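Local coordinates for predicted metal-dependent hydrolase of the TIM-barrel fold (Lactobacillus casei, PDB 2QPX), which binds zinc ions and probably works as a metal-dependent hydrolase of the amidohydrolase type, though its substrate is not known, at residues 29-34 with 58-63; 34-39 with 45-50; 247-252 with 256-261; 227-232 with 241-246. All coordinates share one frame; numbering follows the deposited sequence.

Interaction 1. Residues 29-34 with 58-63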
loop_
_atom_site.group_PDB
_atom_site.type_symbol
_atom_site.label_atom_id
_atom_site.label_comp_id
_atom_site.label_asym_id
_atom_site.label_seq_id
_atom_site.Cartn_x
_atom_site.Cartn_y
_atom_site.Cartn_z
ATOM N N ASN A 29 -25.419 20.692 21.059
ATOM C CA ASN A 29 -25.618 19.828 19.864
ATOM C C ASN A 29 -24.629 18.654 19.903
ATOM O O ASN A 29 -23.830 18.455 18.995
ATOM C CB ASN A 29 -25.462 20.657 18.574
ATOM C CG ASN A 29 -24.141 21.445 18.505
ATOM O OD1 ASN A 29 -23.487 21.711 19.537
ATOM N ND2 ASN A 29 -23.742 21.831 17.279
ATOM N N ARG A 30 -24.706 17.864 20.962
ATOM C CA ARG A 30 -23.739 16.807 21.234
ATOM C C ARG A 30 -23.673 15.747 20.102
ATOM O O ARG A 30 -22.584 15.345 19.672
ATOM C CB ARG A 30 -24.046 16.165 22.580
ATOM C CG ARG A 30 -23.216 14.990 22.912
ATOM C CD ARG A 30 -23.264 14.703 24.449
ATOM N NE ARG A 30 -22.657 13.414 24.698
ATOM C CZ ARG A 30 -23.239 12.369 25.230
ATOM N NH1 ARG A 30 -24.410 12.480 25.819
ATOM N NH2 ARG A 30 -22.590 11.237 25.269
ATOM N N ASP A 31 -24.820 15.280 19.613
ATOM C CA ASP A 31 -24.843 14.299 18.499
ATOM C C ASP A 31 -24.076 14.848 17.280
ATOM O O ASP A 31 -23.195 14.185 16.728
ATOM C CB ASP A 31 -26.291 13.996 18.121
ATOM C CG ASP A 31 -26.461 12.833 17.177
ATOM O OD1 ASP A 31 -25.514 12.206 16.753
ATOM O OD2 ASP A 31 -27.622 12.448 16.923
ATOM N N ASP A 32 -24.377 16.069 16.878
ATOM C CA ASP A 32 -23.701 16.661 15.725
ATOM C C ASP A 32 -22.204 16.871 15.995
ATOM O O ASP A 32 -21.375 16.667 15.094
ATOM C CB ASP A 32 -24.364 17.969 15.308
ATOM C CG ASP A 32 -25.704 17.773 14.607
ATOM O OD1 ASP A 32 -26.130 16.631 14.301
ATOM O OD2 ASP A 32 -26.318 18.821 14.355
ATOM N N ARG A 33 -21.847 17.269 17.206
ATOM C CA ARG A 33 -20.427 17.433 17.553
ATOM C C ARG A 33 -19.678 16.106 17.529
ATOM O O ARG A 33 -18.505 16.046 17.138
ATOM C CB ARG A 33 -20.216 18.165 18.899
ATOM C CG ARG A 33 -20.644 19.643 18.887
ATOM C CD ARG A 33 -19.774 20.553 18.001
ATOM N NE ARG A 33 -18.354 20.651 18.399
ATOM C CZ ARG A 33 -17.835 21.561 19.217
ATOM N NH1 ARG A 33 -18.583 22.497 19.776
ATOM N NH2 ARG A 33 -16.544 21.564 19.445
ATOM N N LEU A 34 -20.310 15.041 17.974
ATOM C CA LEU A 34 -19.749 13.706 17.880
ATOM C C LEU A 34 -19.530 13.326 16.403
ATOM O O LEU A 34 -18.475 12.806 16.020
ATOM C CB LEU A 34 -20.664 12.656 18.557
ATOM C CG LEU A 34 -20.503 12.496 20.053
ATOM C CD1 LEU A 34 -21.730 11.751 20.694
ATOM C CD2 LEU A 34 -19.136 11.808 20.406
ATOM N N GLY A 58 -19.627 3.793 15.863
ATOM C CA GLY A 58 -18.843 3.393 17.027
ATOM C C GLY A 58 -18.979 4.369 18.163
ATOM O O GLY A 58 -19.117 3.969 19.308
ATOM N N PHE A 59 -18.929 5.653 17.849
ATOM C CA PHE A 59 -19.101 6.668 18.896
ATOM C C PHE A 59 -20.465 6.556 19.530
ATOM O O PHE A 59 -20.602 6.633 20.755
ATOM C CB PHE A 59 -19.008 8.097 18.336
ATOM C CG PHE A 59 -17.610 8.578 18.004
ATOM C CD1 PHE A 59 -16.495 7.774 18.085
ATOM C CD2 PHE A 59 -17.446 9.877 17.603
ATOM C CE1 PHE A 59 -15.240 8.267 17.743
ATOM C CE2 PHE A 59 -16.200 10.372 17.267
ATOM C CZ PHE A 59 -15.107 9.560 17.336
ATOM N N LEU A 60 -21.498 6.379 18.717
ATOM C CA LEU A 60 -22.868 6.226 19.264
ATOM C C LEU A 60 -22.995 5.016 20.139
ATOM O O LEU A 60 -23.699 5.047 21.161
ATOM C CB LEU A 60 -23.886 6.086 18.137
ATOM C CG LEU A 60 -24.233 7.304 17.336
ATOM C CD1 LEU A 60 -25.408 6.952 16.373
ATOM C CD2 LEU A 60 -24.592 8.535 18.199
ATOM N N ALA A 61 -22.364 3.917 19.751
ATOM C CA ALA A 61 -22.420 2.687 20.513
ATOM C C ALA A 61 -21.823 2.922 21.890
ATOM O O ALA A 61 -22.386 2.484 22.902
ATOM C CB ALA A 61 -21.660 1.534 19.769
ATOM N N LEU A 62 -20.702 3.623 21.958
ATOM C CA LEU A 62 -20.073 3.893 23.245
ATOM C C LEU A 62 -20.906 4.866 24.069
ATOM O O LEU A 62 -21.047 4.665 25.259
ATOM C CB LEU A 62 -18.622 4.380 23.119
ATOM C CG LEU A 62 -17.524 3.300 23.146
ATOM C CD1 LEU A 62 -17.521 2.599 21.806
ATOM C CD2 LEU A 62 -16.189 3.938 23.426
ATOM N N ALA A 63 -21.497 5.866 23.439
ATOM C CA ALA A 63 -22.375 6.792 24.147
ATOM C C ALA A 63 -23.519 6.069 24.826
ATOM O O ALA A 63 -23.884 6.366 25.953
ATOM C CB ALA A 63 -22.896 7.899 23.246
HETATM O O HOH W 1 -23.954 9.045 26.701
#

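Interaction 2. Residues 34-39 with 45-50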
loop_
_atom_site.group_PDB
_atom_site.type_symbol
_atom_site.label_atom_id
_atom_site.label_comp_id
_atom_site.label_asym_id
_atom_site.label_seq_id
_atom_site.Cartn_x
_atom_site.Cartn_y
_atom_site.Cartn_z
ATOM N N LEU A 34 -20.310 15.041 17.974
ATOM C CA LEU A 34 -19.749 13.706 17.880
ATOM C C LEU A 34 -19.530 13.326 16.403
ATOM O O LEU A 34 -18.475 12.806 16.020
ATOM C CB LEU A 34 -20.664 12.656 18.557
ATOM C CG LEU A 34 -20.503 12.496 20.053
ATOM C CD1 LEU A 34 -21.730 11.751 20.694
ATOM C CD2 LEU A 34 -19.136 11.808 20.406
ATOM N N ALA A 35 -20.532 13.572 15.573
ATOM C CA ALA A 35 -20.387 13.319 14.136
ATOM C C ALA A 35 -19.250 14.140 13.539
ATOM O O ALA A 35 -18.406 13.615 12.817
ATOM C CB ALA A 35 -21.719 13.569 13.407
ATOM N N GLN A 36 -19.186 15.416 13.876
ATOM C CA GLN A 36 -18.205 16.305 13.274
ATOM C C GLN A 36 -16.778 15.875 13.668
ATOM O O GLN A 36 -15.883 15.909 12.811
ATOM C CB GLN A 36 -18.501 17.765 13.636
ATOM C CG GLN A 36 -19.773 18.273 12.957
ATOM C CD GLN A 36 -20.373 19.552 13.583
ATOM O OE1 GLN A 36 -19.955 19.973 14.638
ATOM N NE2 GLN A 36 -21.367 20.151 12.911
ATOM N N VAL A 37 -16.562 15.400 14.910
ATOM C CA VAL A 37 -15.234 15.022 15.328
ATOM C C VAL A 37 -14.835 13.610 14.864
ATOM O O VAL A 37 -13.650 13.259 14.889
ATOM C CB VAL A 37 -15.050 15.209 16.862
ATOM C CG1 VAL A 37 -15.633 14.034 17.650
ATOM C CG2 VAL A 37 -13.544 15.418 17.184
ATOM N N SER A 38 -15.806 12.836 14.372
ATOM C CA SER A 38 -15.574 11.466 13.938
ATOM C C SER A 38 -14.874 11.353 12.593
ATOM O O SER A 38 -14.611 10.236 12.131
ATOM C CB SER A 38 -16.893 10.689 13.879
ATOM O OG SER A 38 -17.682 11.079 12.771
ATOM N N THR A 39 -14.549 12.497 11.983
ATOM C CA THR A 39 -13.946 12.547 10.659
ATOM C C THR A 39 -13.028 13.746 10.568
ATOM O O THR A 39 -13.164 14.682 11.345
ATOM C CB THR A 39 -15.043 12.695 9.552
ATOM O OG1 THR A 39 -14.446 12.686 8.250
ATOM C CG2 THR A 39 -15.874 13.981 9.730
ATOM N N TYR A 45 -18.500 19.713 4.431
ATOM C CA TYR A 45 -18.738 18.338 3.957
ATOM C C TYR A 45 -20.088 17.857 4.507
ATOM O O TYR A 45 -20.400 18.129 5.665
ATOM C CB TYR A 45 -17.603 17.447 4.455
ATOM C CG TYR A 45 -17.648 15.997 4.037
ATOM C CD1 TYR A 45 -18.362 15.058 4.766
ATOM C CD2 TYR A 45 -16.912 15.539 2.946
ATOM C CE1 TYR A 45 -18.366 13.713 4.429
ATOM C CE2 TYR A 45 -16.892 14.215 2.593
ATOM C CZ TYR A 45 -17.646 13.280 3.321
ATOM O OH TYR A 45 -17.635 11.929 3.040
ATOM N N PRO A 46 -20.909 17.155 3.696
ATOM C CA PRO A 46 -22.236 16.813 4.219
ATOM C C PRO A 46 -22.239 15.918 5.438
ATOM O O PRO A 46 -21.646 14.838 5.450
ATOM C CB PRO A 46 -22.942 16.148 3.030
ATOM C CG PRO A 46 -22.180 16.645 1.835
ATOM C CD PRO A 46 -20.766 16.709 2.298
ATOM N N LEU A 47 -22.904 16.387 6.490
ATOM C CA LEU A 47 -22.897 15.646 7.742
ATOM C C LEU A 47 -23.538 14.277 7.589
ATOM O O LEU A 47 -23.120 13.303 8.229
ATOM C CB LEU A 47 -23.557 16.460 8.853
ATOM C CG LEU A 47 -23.211 15.989 10.281
ATOM C CD1 LEU A 47 -21.718 16.158 10.556
ATOM C CD2 LEU A 47 -24.070 16.801 11.250
ATOM N N ALA A 48 -24.537 14.179 6.719
ATOM C CA ALA A 48 -25.205 12.911 6.452
ATOM C C ALA A 48 -24.214 11.871 5.922
ATOM O O ALA A 48 -24.291 10.696 6.271
ATOM C CB ALA A 48 -26.389 13.091 5.463
ATOM N N ASP A 49 -23.257 12.306 5.100
ATOM C CA ASP A 49 -22.222 11.387 4.602
ATOM C C ASP A 49 -21.277 10.941 5.727
ATOM O O ASP A 49 -20.927 9.779 5.835
ATOM C CB ASP A 49 -21.434 12.047 3.469
ATOM C CG ASP A 49 -22.281 12.376 2.230
ATOM O OD1 ASP A 49 -23.441 11.980 2.110
ATOM O OD2 ASP A 49 -21.753 13.067 1.345
ATOM N N THR A 50 -20.849 11.887 6.579
ATOM C CA THR A 50 -20.051 11.546 7.730
ATOM C C THR A 50 -20.757 10.507 8.599
ATOM O O THR A 50 -20.127 9.593 9.117
ATOM C CB THR A 50 -19.716 12.817 8.528
ATOM O OG1 THR A 50 -18.864 13.635 7.708
ATOM C CG2 THR A 50 -19.045 12.483 9.904
HETATM O O HOH W 2 -17.989 9.123 10.831
HETATM O O HOH W 3 -16.489 12.316 6.631
#

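Interaction 3. Residues 247-252 with 256-261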
loop_
_atom_site.group_PDB
_atom_site.type_symbol
_atom_site.label_atom_id
_atom_site.label_comp_id
_atom_site.label_asym_id
_atom_site.label_seq_id
_atom_site.Cartn_x
_atom_site.Cartn_y
_atom_site.Cartn_z
ATOM N N ARG A 247 13.690 10.544 5.498
ATOM C CA ARG A 247 14.927 9.792 5.748
ATOM C C ARG A 247 16.147 10.699 5.980
ATOM O O ARG A 247 16.932 10.407 6.853
ATOM C CB ARG A 247 15.178 8.777 4.633
ATOM C CG ARG A 247 16.236 7.708 4.962
ATOM C CD ARG A 247 16.426 6.719 3.778
ATOM N NE ARG A 247 16.864 7.435 2.581
ATOM C CZ ARG A 247 18.086 7.405 2.073
ATOM N NH1 ARG A 247 19.024 6.631 2.586
ATOM N NH2 ARG A 247 18.364 8.134 0.996
ATOM N N ASP A 248 16.304 11.809 5.246
ATOM C CA ASP A 248 17.497 12.607 5.472
ATOM C C ASP A 248 17.493 13.241 6.875
ATOM O O ASP A 248 18.538 13.270 7.528
ATOM C CB ASP A 248 17.691 13.637 4.356
ATOM C CG ASP A 248 17.946 13.000 2.971
ATOM O OD1 ASP A 248 18.363 11.810 2.847
ATOM O OD2 ASP A 248 17.747 13.736 1.979
ATOM N N TYR A 249 16.333 13.682 7.344
ATOM C CA TYR A 249 16.216 14.225 8.681
ATOM C C TYR A 249 16.511 13.142 9.710
ATOM O O TYR A 249 17.189 13.413 10.689
ATOM C CB TYR A 249 14.822 14.812 8.888
ATOM C CG TYR A 249 14.608 15.589 10.158
ATOM C CD1 TYR A 249 14.936 16.941 10.225
ATOM C CD2 TYR A 249 14.029 14.994 11.283
ATOM C CE1 TYR A 249 14.723 17.703 11.342
ATOM C CE2 TYR A 249 13.805 15.733 12.424
ATOM C CZ TYR A 249 14.154 17.108 12.473
ATOM O OH TYR A 249 13.894 17.826 13.614
ATOM N N LEU A 250 15.977 11.941 9.498
ATOM C CA LEU A 250 16.179 10.846 10.457
ATOM C C LEU A 250 17.677 10.469 10.517
ATOM O O LEU A 250 18.223 10.227 11.590
ATOM C CB LEU A 250 15.342 9.633 10.073
ATOM C CG LEU A 250 13.837 9.806 10.108
ATOM C CD1 LEU A 250 13.046 8.573 9.644
ATOM C CD2 LEU A 250 13.413 10.315 11.497
ATOM N N LYS A 251 18.336 10.431 9.361
ATOM C CA LYS A 251 19.769 10.136 9.290
ATOM C C LYS A 251 20.548 11.229 10.022
ATOM O O LYS A 251 21.509 10.949 10.730
ATOM C CB LYS A 251 20.235 10.048 7.828
ATOM C CG LYS A 251 19.822 8.772 7.103
ATOM C CD LYS A 251 20.432 8.632 5.667
ATOM N N ALA A 252 20.090 12.475 9.898
ATOM C CA ALA A 252 20.796 13.584 10.520
ATOM C C ALA A 252 20.745 13.581 12.042
ATOM O O ALA A 252 21.706 13.981 12.703
ATOM C CB ALA A 252 20.297 14.937 9.982
ATOM N N LYS A 256 22.172 11.089 16.711
ATOM C CA LYS A 256 22.545 12.092 17.692
ATOM C C LYS A 256 21.680 12.065 18.941
ATOM O O LYS A 256 21.898 12.830 19.854
ATOM C CB LYS A 256 22.489 13.495 17.078
ATOM C CG LYS A 256 23.478 13.661 15.951
ATOM C CD LYS A 256 23.615 15.113 15.546
ATOM C CE LYS A 256 24.885 15.373 14.754
ATOM N NZ LYS A 256 24.732 16.657 14.002
ATOM N N GLY A 257 20.652 11.220 18.954
ATOM C CA GLY A 257 19.863 11.049 20.134
ATOM C C GLY A 257 18.460 11.612 20.065
ATOM O O GLY A 257 17.750 11.539 21.051
ATOM N N LEU A 258 18.045 12.184 18.934
ATOM C CA LEU A 258 16.683 12.713 18.819
ATOM C C LEU A 258 15.692 11.568 18.784
ATOM O O LEU A 258 15.816 10.665 17.968
ATOM C CB LEU A 258 16.517 13.574 17.558
ATOM C CG LEU A 258 15.165 14.284 17.379
ATOM C CD1 LEU A 258 15.033 15.396 18.400
ATOM C CD2 LEU A 258 15.032 14.810 15.916
ATOM N N LYS A 259 14.728 11.633 19.696
ATOM C CA LYS A 259 13.664 10.637 19.760
ATOM C C LYS A 259 12.468 11.135 18.958
ATOM O O LYS A 259 11.836 12.112 19.315
ATOM C CB LYS A 259 13.343 10.335 21.228
ATOM C CG LYS A 259 14.503 9.608 21.926
ATOM C CD LYS A 259 14.685 10.037 23.363
ATOM C CE LYS A 259 15.772 9.182 23.994
ATOM N NZ LYS A 259 15.862 9.350 25.435
ATOM N N VAL A 260 12.232 10.484 17.822
ATOM C CA VAL A 260 11.213 10.919 16.865
ATOM C C VAL A 260 10.043 9.943 16.939
ATOM O O VAL A 260 10.238 8.714 16.957
ATOM C CB VAL A 260 11.775 10.935 15.433
ATOM C CG1 VAL A 260 10.689 11.238 14.373
ATOM C CG2 VAL A 260 12.952 11.922 15.332
ATOM N N VAL A 261 8.837 10.504 17.013
ATOM C CA VAL A 261 7.605 9.698 17.076
ATOM C C VAL A 261 6.694 10.035 15.922
ATOM O O VAL A 261 6.284 11.179 15.755
ATOM C CB VAL A 261 6.863 9.835 18.385
ATOM C CG1 VAL A 261 5.795 8.735 18.494
ATOM C CG2 VAL A 261 7.826 9.770 19.573
HETATM O O HOH W 4 23.072 16.851 12.019
#

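Interaction 4. Residues 227-232 with 241-246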
loop_
_atom_site.group_PDB
_atom_site.type_symbol
_atom_site.label_atom_id
_atom_site.label_comp_id
_atom_site.label_asym_id
_atom_site.label_seq_id
_atom_site.Cartn_x
_atom_site.Cartn_y
_atom_site.Cartn_z
ATOM N N PHE A 227 5.767 13.866 15.059
ATOM C CA PHE A 227 5.327 14.377 13.753
ATOM C C PHE A 227 3.991 13.759 13.385
ATOM O O PHE A 227 3.849 12.531 13.359
ATOM C CB PHE A 227 6.301 13.988 12.644
ATOM C CG PHE A 227 7.578 14.759 12.658
ATOM C CD1 PHE A 227 8.629 14.381 13.468
ATOM C CD2 PHE A 227 7.746 15.853 11.817
ATOM C CE1 PHE A 227 9.822 15.066 13.438
ATOM C CE2 PHE A 227 8.941 16.529 11.791
ATOM C CZ PHE A 227 9.989 16.139 12.596
ATOM N N HIS A 228 3.035 14.583 12.968
ATOM C CA HIS A 228 1.882 14.018 12.231
ATOM C C HIS A 228 2.377 13.358 10.966
ATOM O O HIS A 228 3.110 13.994 10.223
ATOM C CB HIS A 228 0.891 15.137 11.870
ATOM C CG HIS A 228 -0.307 14.645 11.129
ATOM N ND1 HIS A 228 -1.498 14.368 11.759
ATOM C CD2 HIS A 228 -0.488 14.351 9.814
ATOM C CE1 HIS A 228 -2.363 13.911 10.857
ATOM N NE2 HIS A 228 -1.768 13.888 9.677
ATOM N N VAL A 229 1.899 12.140 10.677
ATOM C CA VAL A 229 2.231 11.434 9.443
ATOM C C VAL A 229 0.919 10.907 8.849
ATOM O O VAL A 229 0.101 10.311 9.543
ATOM C CB VAL A 229 3.216 10.257 9.700
ATOM C CG1 VAL A 229 3.458 9.424 8.395
ATOM C CG2 VAL A 229 4.558 10.782 10.310
ATOM N N GLY A 230 0.729 11.082 7.539
ATOM C CA GLY A 230 -0.406 10.461 6.846
ATOM C C GLY A 230 -1.735 11.183 7.068
ATOM O O GLY A 230 -1.774 12.417 7.098
ATOM N N TYR A 231 -2.811 10.388 7.227
ATOM C CA TYR A 231 -4.227 10.799 7.434
ATOM C C TYR A 231 -4.415 12.228 7.933
ATOM O O TYR A 231 -4.228 12.508 9.082
ATOM C CB TYR A 231 -4.916 9.751 8.331
ATOM C CG TYR A 231 -6.444 9.788 8.495
ATOM C CD1 TYR A 231 -7.261 10.631 7.750
ATOM C CD2 TYR A 231 -7.030 9.000 9.451
ATOM C CE1 TYR A 231 -8.635 10.645 7.929
ATOM C CE2 TYR A 231 -8.401 9.018 9.665
ATOM C CZ TYR A 231 -9.201 9.842 8.908
ATOM O OH TYR A 231 -10.586 9.871 9.075
ATOM N N GLY A 232 -4.823 13.112 7.021
ATOM C CA GLY A 232 -5.075 14.522 7.329
ATOM C C GLY A 232 -6.360 15.022 6.693
ATOM O O GLY A 232 -7.162 14.247 6.194
ATOM N N GLY A 241 2.996 13.010 2.607
ATOM C CA GLY A 241 2.982 12.552 3.990
ATOM C C GLY A 241 3.624 11.195 4.197
ATOM O O GLY A 241 3.444 10.609 5.269
ATOM N N ASN A 242 4.263 10.655 3.154
ATOM C CA ASN A 242 4.939 9.359 3.230
ATOM C C ASN A 242 6.215 9.561 4.077
ATOM O O ASN A 242 7.112 10.323 3.700
ATOM C CB ASN A 242 5.286 8.851 1.823
ATOM C CG ASN A 242 5.885 7.451 1.814
ATOM O OD1 ASN A 242 6.561 7.026 2.767
ATOM N ND2 ASN A 242 5.653 6.718 0.702
ATOM N N PRO A 243 6.332 8.863 5.218
ATOM C CA PRO A 243 7.455 9.145 6.091
ATOM C C PRO A 243 8.823 8.697 5.562
ATOM O O PRO A 243 9.841 9.132 6.107
ATOM C CB PRO A 243 7.079 8.395 7.367
ATOM C CG PRO A 243 6.271 7.245 6.893
ATOM C CD PRO A 243 5.463 7.814 5.755
ATOM N N LEU A 244 8.860 7.908 4.485
ATOM C CA LEU A 244 10.132 7.642 3.803
ATOM C C LEU A 244 10.779 8.956 3.348
ATOM O O LEU A 244 12.004 9.024 3.225
ATOM C CB LEU A 244 9.938 6.722 2.604
ATOM C CG LEU A 244 9.387 5.314 2.852
ATOM C CD1 LEU A 244 9.229 4.532 1.547
ATOM C CD2 LEU A 244 10.260 4.570 3.893
ATOM N N LEU A 245 9.967 9.992 3.137
ATOM C CA LEU A 245 10.488 11.280 2.702
ATOM C C LEU A 245 11.307 11.974 3.807
ATOM O O LEU A 245 12.093 12.885 3.528
ATOM C CB LEU A 245 9.358 12.178 2.212
ATOM C CG LEU A 245 8.586 11.691 0.976
ATOM C CD1 LEU A 245 7.292 12.496 0.766
ATOM C CD2 LEU A 245 9.483 11.699 -0.242
HETATM N N MSE A 246 11.158 11.499 5.058
HETATM C CA MSE A 246 11.889 12.035 6.205
HETATM C C MSE A 246 13.282 11.451 6.375
HETATM O O MSE A 246 13.952 11.756 7.347
HETATM C CB MSE A 246 11.140 11.752 7.534
HETATM C CG MSE A 246 9.794 12.386 7.607
HETATM SE SE MSE A 246 8.913 11.907 9.206
HETATM C CE MSE A 246 10.005 12.765 10.393
#

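Interaction 1. Residues 29-34 with 58-63
Leu-34 and Phe-59 meet where helix 30-37 passes helix 54-66, and two parts of the leucine converge on one corner of the phenyl ring. The carbonyl O of Leu-34 sits at the ring edge, near its plane, 3.5 Å from CD2 of Phe-59. The methyl CD2 of Leu-34 comes within 3.8 Å of that same CD2 of Phe-59, the two side chains crossing at a slant. A turn further along helix 54-66, Ala-63 CB rests 3.9 Å from Arg-30 NH2. With CG opposite the backbone N (chi1 174°) and the chain extended as far as NE, Arg-30 reaches across to helix 54-66. Water 1, at the guanidinium edge and in its plane, accepts from Arg-30 NH2 at 3.0 Å and donates to the carbonyl O of Ala-63 at 2.8 Å. At the margin, Asp-31 OD1 lies 4.1 Å from Leu-60 CD2, and this oxygen is hydrogen-bonded to Tyr-56 OH.

A second shell fixes the arginine: NH1 bonds to the carbonyls of Pro-73 and Ala-75, and NH2 forms a salt bridge with Glu-324, so the buried charge is probably compensated. Helix 323-342 packs on Leu-34, Phe-59 and Ala-63. The N-to-C directions of the two short helix segments differ by 137°, their axes are 11.0 Å apart, and no direct hydrogen bond joins them. This is helix-on-helix packing in the long excursion between strands 14-19 and 95-101 of the TIM barrel, with Phe-59 about 10 Å, side chain to side chain, from the zinc ligand Asp-318.

Interaction 2. Residues 34-39 with 45-50
Ala-35 and Thr-50 bring the end of helix 30-37 and the short helix 47-50 together, their CA atoms 6.7 Å apart. The methyl CG2 of Thr-50 carries most of the contact: it reaches the carbonyl O of Ala-35 at 3.2 Å, and Ser-38 OG and Thr-39 CG2 also touch it. That carbonyl takes two hydrogen bonds from Ser-38, one from its N and one from OG at 2.6 Å. OG can turn back to it because chi1 of 74° places the hydroxyl between the backbone N and the carbonyl carbon. Water 2 donates to both Ser-38 OG and Thr-50 O; water 3 joins Thr-50 OG1 to Thr-39 OG1, which also hydrogen-bonds to Ala-41 N. Replacing Ser-38 by an alanine would probably leave Ala-35 O with one bond fewer and water 2 without its link to residues 34-39. One turn before Thr-50, Leu-47 CD1 packs 3.9 Å from Ala-35 CB and 3.7 Å from Gln-36 CG, crossing the glutamine side chain roughly at a right angle. Helix 54-66 borders the pair, with Phe-59 against Ser-38 and Tyr-56 against Ala-35, while Tyr-45 OH hydrogen-bonds to Ala-276 O and Asp-49 makes a salt bridge with Arg-312, both of the second subunit.

Interaction 3. Residues 247-252 with 256-261
Lys-256 runs past the carbonyl O of Ala-252 with its aliphatic chain, and its carbons pass that oxygen at changing distances. CB stands off at 4.5 Å from Ala-252 O, CG and CD come closest at 3.7 and 3.6 Å from it, and CE draws off to 4.0 Å. Because the chain is extended beyond CG, NZ continues past the oxygen to water 4, which accepts from NZ at 2.6 Å and donates to Ala-252 O over a longer 3.3 Å. The lysine thus spans the end of helix 247-253, which closes in a Schellman motif with Gly-257, at positive phi, as C-prime residue.

Deeper in, the contact is apolar. Leu-258 CD2 touches Tyr-249 CE2 at 3.8 Å, the two side chains crossing nearly at right angles; the tyrosine is held at its far end by a hydrogen bond from OH to Leu-211 O. Leu-250 CD2 faces both methyls of Val-260, with CG1 at 4.1 Å. Helix 247-253 is thereby packed against strand 260-264 in a beta-alpha-beta unit begun by strand 225-229, with helix 204-221 flanking Tyr-249 and Leu-258 and strand 282-285 bordering Val-260.

Interaction 4. Residues 227-232 with 241-246
Strand 225-229 carries the zinc ligand His-228, and the loop that follows folds back onto it through Met-246 and Phe-227. Present as selenomethionine, Met-246 sets its CE methyl over the centre of the Phe-227 ring, 3.7 Å from the centroid and 9° off the ring normal: a CH-pi contact. Its SE stands above the same face at 4.9 Å from that centroid, a more distant Met-aromatic contact. After an extended chi2, a bend at chi3 (67°) carries CE onto the ring. The Phe-227 side chain also touches Val-260 of strand 260-264. A serine in place of Phe-227 would probably leave the CE methyl without the ring face it rests on and open a gap beside Val-260.

Two residues along, Val-229 CG1 is wedged against the loop, 3.3 Å from Gly-241 O and 3.7 Å from Pro-243 CD. The valine crosses the proline ring at about a right angle. Between Phe-227 and Val-229, His-228 turns to the other side of the strand. Its ND1 binds zinc, and NE2 donates to Gly-230 O at 3.0 Å, from well above that carbonyl's plane and with a bent N-H...O angle of 141°. Metal and carbonyl together probably limit rotation of the imidazole. On the loop, Asn-242 OD1 accepts from Leu-244 N at 3.0 Å in an Asx turn that leads into the 3-10 turn 243-246. A metal-binding histidine near the C-terminal end of a barrel strand is in keeping with the metal centre of amidohydrolase-type TIM barrels.

In the fold
The contacts form two touching pairs. Interactions 1 and 2 share Leu-34 and helix 30-37, with centres 10 Å apart; Phe-59 CE2 lies 3.5 Å from Ser-38 CB, and both border the second subunit. Interactions 3 and 4, centres 14 Å apart, meet across neighbouring parallel strands: Val-261 O and Phe-227 N, 2.8 Å apart, make a probable hydrogen bond, and the Phe-227 ring also packs against Tyr-249. Between the pairs, interactions 2 and 4 come within about 5 Å, nearest atoms, without touching. Interactions 1 and 3 lie on opposite sides of the chain's centre. Interaction 4 alone contains a zinc ligand, His-228; the side chains of Val-260, Phe-59 and Thr-39 are about 13, 13 and 14 Å from a zinc ion.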